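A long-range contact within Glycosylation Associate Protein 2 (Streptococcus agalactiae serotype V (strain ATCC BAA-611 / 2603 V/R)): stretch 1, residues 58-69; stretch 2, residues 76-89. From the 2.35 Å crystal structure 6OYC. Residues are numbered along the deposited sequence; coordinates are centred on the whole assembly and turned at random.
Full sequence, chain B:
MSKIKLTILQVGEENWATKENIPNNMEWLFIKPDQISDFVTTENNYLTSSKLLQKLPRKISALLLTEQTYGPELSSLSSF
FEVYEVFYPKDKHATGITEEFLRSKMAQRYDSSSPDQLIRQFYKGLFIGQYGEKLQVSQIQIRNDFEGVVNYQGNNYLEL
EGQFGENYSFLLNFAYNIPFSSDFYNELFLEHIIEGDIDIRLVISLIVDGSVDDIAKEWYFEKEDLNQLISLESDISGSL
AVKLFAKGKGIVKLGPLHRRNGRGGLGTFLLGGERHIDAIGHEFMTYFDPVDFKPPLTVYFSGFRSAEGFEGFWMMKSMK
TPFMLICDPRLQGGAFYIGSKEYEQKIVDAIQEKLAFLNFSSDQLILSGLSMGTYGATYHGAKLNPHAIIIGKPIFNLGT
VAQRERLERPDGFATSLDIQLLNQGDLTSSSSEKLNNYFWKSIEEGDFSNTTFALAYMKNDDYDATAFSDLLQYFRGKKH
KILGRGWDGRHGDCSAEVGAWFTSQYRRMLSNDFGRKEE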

# COMPACT_ATOMS: atom_id res chain seq x y z
N ARG B 58 14.70 -18.10 16.02
CA ARG B 58 14.90 -16.67 15.89
C ARG B 58 15.02 -16.29 14.41
O ARG B 58 15.59 -17.03 13.61
N LYS B 59 14.44 -15.15 14.05
CA LYS B 59 14.42 -14.65 12.68
C LYS B 59 15.72 -13.90 12.38
O LYS B 59 16.25 -13.20 13.24
N ILE B 60 16.24 -14.07 11.17
CA ILE B 60 17.28 -13.19 10.64
C ILE B 60 16.60 -12.24 9.67
O ILE B 60 16.06 -12.67 8.65
N SER B 61 16.60 -10.95 10.01
CA SER B 61 15.72 -10.01 9.34
C SER B 61 16.33 -9.39 8.08
O SER B 61 15.60 -8.81 7.27
N ALA B 62 17.64 -9.51 7.89
CA ALA B 62 18.24 -9.00 6.67
C ALA B 62 19.53 -9.75 6.37
O ALA B 62 20.22 -10.23 7.28
N LEU B 63 19.83 -9.83 5.08
CA LEU B 63 21.11 -10.32 4.59
C LEU B 63 21.84 -9.13 3.99
O LEU B 63 21.37 -8.53 3.02
N LEU B 64 22.99 -8.80 4.56
CA LEU B 64 23.75 -7.63 4.13
C LEU B 64 24.96 -8.11 3.34
O LEU B 64 25.86 -8.75 3.89
N LEU B 65 24.99 -7.77 2.06
CA LEU B 65 26.06 -8.20 1.17
C LEU B 65 26.95 -7.00 0.90
O LEU B 65 26.52 -6.02 0.28
N THR B 66 28.19 -7.05 1.38
CA THR B 66 29.05 -5.88 1.27
C THR B 66 30.08 -5.97 0.15
O THR B 66 30.82 -5.01 -0.04
N GLU B 67 30.16 -7.09 -0.59
CA GLU B 67 31.15 -7.25 -1.65
C GLU B 67 30.49 -7.18 -3.03
O GLU B 67 29.29 -7.38 -3.19
N GLN B 68 31.31 -6.89 -4.04
CA GLN B 68 30.76 -6.79 -5.39
C GLN B 68 30.35 -8.15 -5.93
O GLN B 68 29.27 -8.30 -6.52
N THR B 69 31.19 -9.16 -5.73
CA THR B 69 31.01 -10.46 -6.35
C THR B 69 31.20 -11.56 -5.33
O THR B 69 32.13 -11.52 -4.52
N SER B 76 23.28 -20.70 -2.06
CA SER B 76 22.74 -21.52 -0.98
C SER B 76 22.12 -20.70 0.15
O SER B 76 21.47 -21.29 1.02
N LEU B 77 22.26 -19.37 0.16
CA LEU B 77 21.56 -18.58 1.17
C LEU B 77 20.12 -18.28 0.77
O LEU B 77 19.39 -17.69 1.55
N SER B 78 19.71 -18.72 -0.42
CA SER B 78 18.39 -18.38 -0.93
C SER B 78 17.27 -18.94 -0.07
O SER B 78 16.22 -18.30 0.07
N SER B 79 17.47 -20.12 0.54
CA SER B 79 16.40 -20.71 1.34
C SER B 79 16.11 -19.91 2.60
O SER B 79 15.03 -20.05 3.18
N PHE B 80 17.05 -19.07 3.05
CA PHE B 80 16.95 -18.43 4.36
C PHE B 80 16.39 -17.01 4.32
O PHE B 80 16.17 -16.44 5.39
N PHE B 81 16.16 -16.41 3.15
CA PHE B 81 15.80 -15.00 3.09
C PHE B 81 14.72 -14.76 2.05
O PHE B 81 14.70 -15.39 0.99
N GLU B 82 13.82 -13.83 2.36
CA GLU B 82 12.70 -13.45 1.51
C GLU B 82 13.10 -12.29 0.62
O GLU B 82 14.11 -11.63 0.84
N VAL B 83 12.26 -12.01 -0.37
CA VAL B 83 12.48 -10.83 -1.20
C VAL B 83 12.55 -9.56 -0.33
O VAL B 83 11.97 -9.49 0.77
N TYR B 84 13.29 -8.57 -0.82
CA TYR B 84 13.50 -7.27 -0.16
C TYR B 84 14.25 -7.36 1.16
O TYR B 84 14.48 -6.32 1.79
N GLU B 85 14.64 -8.57 1.58
CA GLU B 85 15.44 -8.73 2.79
C GLU B 85 16.93 -8.71 2.49
O GLU B 85 17.74 -8.85 3.41
N VAL B 86 17.32 -8.54 1.24
CA VAL B 86 18.72 -8.61 0.84
C VAL B 86 19.19 -7.22 0.48
O VAL B 86 18.45 -6.44 -0.15
N PHE B 87 20.42 -6.89 0.88
CA PHE B 87 20.94 -5.55 0.69
C PHE B 87 22.33 -5.59 0.06
O PHE B 87 23.17 -6.41 0.43
N TYR B 88 22.57 -4.66 -0.86
CA TYR B 88 23.73 -4.73 -1.73
C TYR B 88 24.08 -3.31 -2.16
O TYR B 88 23.16 -2.50 -2.33
N PRO B 89 25.36 -2.98 -2.29
CA PRO B 89 25.72 -1.57 -2.52
C PRO B 89 25.14 -1.05 -3.83
O PRO B 89 25.15 -1.74 -4.86

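Neighbouring parallel strands fix their backbones by hydrogen bonding, but how closely the surrounding segments fit depends on how side chains fill the spaces on each face of the sheet. Residues 58-69 and 76-89 of Glycosylation Associate Protein 2 illustrate the principle. The ladder is short: Leu63 N donates to Glu85 O (2.8 Å), Phe87 N to Leu63 O (2.9 Å) and Leu65 N to Phe87 O (2.8 Å), and the two strands run parallel with an angle of 18° between them.

The face carrying Leu63 and Val86 is the more elaborately packed. Leu63, with chi1 t and chi2 p, has the largest area covered by the other stretch. Its CB sits almost exactly over one face of the Phe81 ring, 3.6 Å from the centroid and 4° off the normal, a CH-pi contact in which a methylene rests on a flat aromatic floor. Beyond CB the side chain forks: both CD1 and CD2 lie 4.2 Å from Leu77 CD1, and CD2 also lies 4.2 Å from Val86 CG2. Phe81, an m rotamer whose CA-to-CB bond points toward the first stretch, is thus covered on one face by Leu63, while Ile60 CG2 meets its edge, 3.6 Å from Phe81 CE1. Val86, in turn, is t; its CG1 packs 3.7 Å from CD1 of Leu65, an m,t rotamer, and also lies 4.3 Å from Leu63 CD2.

On the face bearing Leu64 and Phe87 the fit is simpler. Phe87, an m rotamer, brings CE1 to 3.8 Å from Ala62 CB, the whole of that small side chain. The longer Leu64, t,p, bends its end closer to the neighbouring strand, so that its CD1 lies 3.9 Å from Phe87 CB.

Polar groups close the two ends. Tyr88 is t; although its CA-to-CB bond points sideways, its ring extends along the first stretch, with CD1 4.2 Å from Leu65 CB, until OH donates to Gln68 O at 2.6 Å. Pro89 CD fits against Leu65 O at 3.3 Å. At the opposite end, Glu85 (m,t) uses OE1 to accept from Glu82 N (3.2 Å), a bond within its own turn. Water 2 donates to Ser61 O (2.6 Å) and, weakly, to Glu85 OE2 (2.8 Å), linking the stretches. Water 1 lies 2.7 Å from Ile60 O and 2.9 Å from Phe80 O. Lys59 NZ remains 4.4 Å from Glu85 OE2, beyond a salt bridge.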

# COMPACT_ATOMS: atom_id res chain seq x y z
CB ARG B 58 16.14 -16.22 16.67
CG ARG B 58 17.44 -16.78 16.15
CD ARG B 58 18.18 -15.79 15.24
NE ARG B 58 19.37 -16.38 14.62
CZ ARG B 58 19.36 -17.30 13.66
NH1 ARG B 58 18.21 -17.76 13.18
NH2 ARG B 58 20.50 -17.76 13.18
CB LYS B 59 13.21 -13.72 12.48
CG LYS B 59 13.00 -13.14 11.07
CD LYS B 59 11.96 -11.98 11.11
CE LYS B 59 11.48 -11.53 9.72
NZ LYS B 59 10.07 -11.94 9.40
CB ILE B 60 18.42 -13.97 9.96
CG1 ILE B 60 18.99 -15.02 10.91
CG2 ILE B 60 19.51 -13.00 9.53
CD1 ILE B 60 20.16 -15.80 10.34
CB SER B 61 15.32 -8.90 10.32
OG SER B 61 14.37 -9.39 11.23
CB ALA B 62 18.51 -7.49 6.75
CB LEU B 63 20.91 -11.42 3.54
CG LEU B 63 22.16 -11.89 2.78
CD1 LEU B 63 23.17 -12.46 3.76
CD2 LEU B 63 21.81 -12.92 1.67
CB LEU B 64 24.17 -6.76 5.31
CG LEU B 64 25.07 -5.61 4.87
CD1 LEU B 64 24.40 -4.74 3.81
CD2 LEU B 64 25.52 -4.78 6.07
CB LEU B 65 25.47 -8.78 -0.13
CG LEU B 65 24.58 -10.01 0.05
CD1 LEU B 65 23.99 -10.50 -1.29
CD2 LEU B 65 25.34 -11.14 0.74
CB THR B 66 29.76 -5.60 2.60
OG1 THR B 66 30.53 -6.75 2.98
CG2 THR B 66 28.74 -5.25 3.71
CB GLU B 67 31.90 -8.58 -1.53
CG GLU B 67 32.38 -8.90 -0.15
CD GLU B 67 33.28 -7.81 0.41
OE1 GLU B 67 34.22 -7.40 -0.31
OE2 GLU B 67 33.03 -7.36 1.55
CB GLN B 68 31.75 -6.13 -6.33
CG GLN B 68 31.29 -6.26 -7.76
CD GLN B 68 31.80 -5.16 -8.65
OE1 GLN B 68 31.01 -4.43 -9.26
NE2 GLN B 68 33.11 -5.03 -8.74
CB THR B 69 32.02 -10.63 -7.51
OG1 THR B 69 31.89 -9.52 -8.42
CG2 THR B 69 31.80 -11.96 -8.24
CB SER B 76 23.83 -22.44 -0.42
OG SER B 76 24.84 -21.70 0.24
CB LEU B 77 22.31 -17.27 1.45
CG LEU B 77 23.72 -17.51 2.00
CD1 LEU B 77 24.43 -16.20 2.30
CD2 LEU B 77 23.69 -18.40 3.24
CB SER B 78 18.27 -18.90 -2.36
OG SER B 78 16.94 -18.81 -2.82
CB SER B 79 16.75 -22.16 1.72
OG SER B 79 17.75 -22.20 2.73
CB PHE B 80 18.33 -18.40 5.04
CG PHE B 80 18.96 -19.76 5.19
CD1 PHE B 80 18.52 -20.64 6.17
CD2 PHE B 80 19.99 -20.15 4.34
CE1 PHE B 80 19.10 -21.90 6.31
CE2 PHE B 80 20.58 -21.41 4.47
CZ PHE B 80 20.13 -22.29 5.46
CB PHE B 81 17.03 -14.12 2.77
CG PHE B 81 18.04 -14.10 3.88
CD1 PHE B 81 17.84 -13.30 5.02
CD2 PHE B 81 19.18 -14.90 3.82
CE1 PHE B 81 18.75 -13.31 6.06
CE2 PHE B 81 20.10 -14.91 4.85
CZ PHE B 81 19.89 -14.11 5.99
CB GLU B 82 11.49 -13.06 2.36
CG GLU B 82 10.97 -14.16 3.24
CD GLU B 82 10.37 -15.29 2.42
OE1 GLU B 82 9.38 -15.04 1.68
OE2 GLU B 82 10.90 -16.43 2.49
CB VAL B 83 11.38 -10.72 -2.27
CG1 VAL B 83 11.57 -11.83 -3.32
CG2 VAL B 83 9.99 -10.80 -1.62
CB TYR B 84 12.17 -6.55 0.08
CG TYR B 84 11.40 -6.37 -1.19
CD1 TYR B 84 11.90 -5.56 -2.21
CD2 TYR B 84 10.19 -7.02 -1.40
CE1 TYR B 84 11.20 -5.38 -3.39
CE2 TYR B 84 9.50 -6.86 -2.58
CZ TYR B 84 10.02 -6.05 -3.58
OH TYR B 84 9.34 -5.88 -4.78
CB GLU B 85 15.09 -10.03 3.52
CG GLU B 85 13.71 -9.98 4.17
CD GLU B 85 13.42 -11.21 5.04
OE1 GLU B 85 14.22 -12.17 5.03
OE2 GLU B 85 12.37 -11.20 5.71
CB VAL B 86 18.91 -9.61 -0.33
CG1 VAL B 86 20.38 -9.67 -0.77
CG2 VAL B 86 18.41 -10.98 0.11
CB PHE B 87 20.96 -4.81 2.04
CG PHE B 87 19.59 -4.56 2.57
CD1 PHE B 87 18.90 -5.57 3.25
CD2 PHE B 87 18.95 -3.35 2.35
CE1 PHE B 87 17.61 -5.37 3.72
CE2 PHE B 87 17.66 -3.13 2.83
CZ PHE B 87 16.99 -4.15 3.52
CB TYR B 88 23.40 -5.62 -2.95
CG TYR B 88 24.51 -5.80 -3.96
CD1 TYR B 88 25.43 -6.84 -3.84
CD2 TYR B 88 24.62 -4.95 -5.07
CE1 TYR B 88 26.45 -7.02 -4.77
CE2 TYR B 88 25.65 -5.13 -6.01
CZ TYR B 88 26.55 -6.17 -5.85
OH TYR B 88 27.56 -6.37 -6.76
CB PRO B 89 27.25 -1.60 -2.55
CG PRO B 89 27.61 -2.84 -1.82
CD PRO B 89 26.55 -3.83 -2.18
O HOH W 1 14.82 -14.39 6.91
O HOH W 2 13.04 -9.09 7.42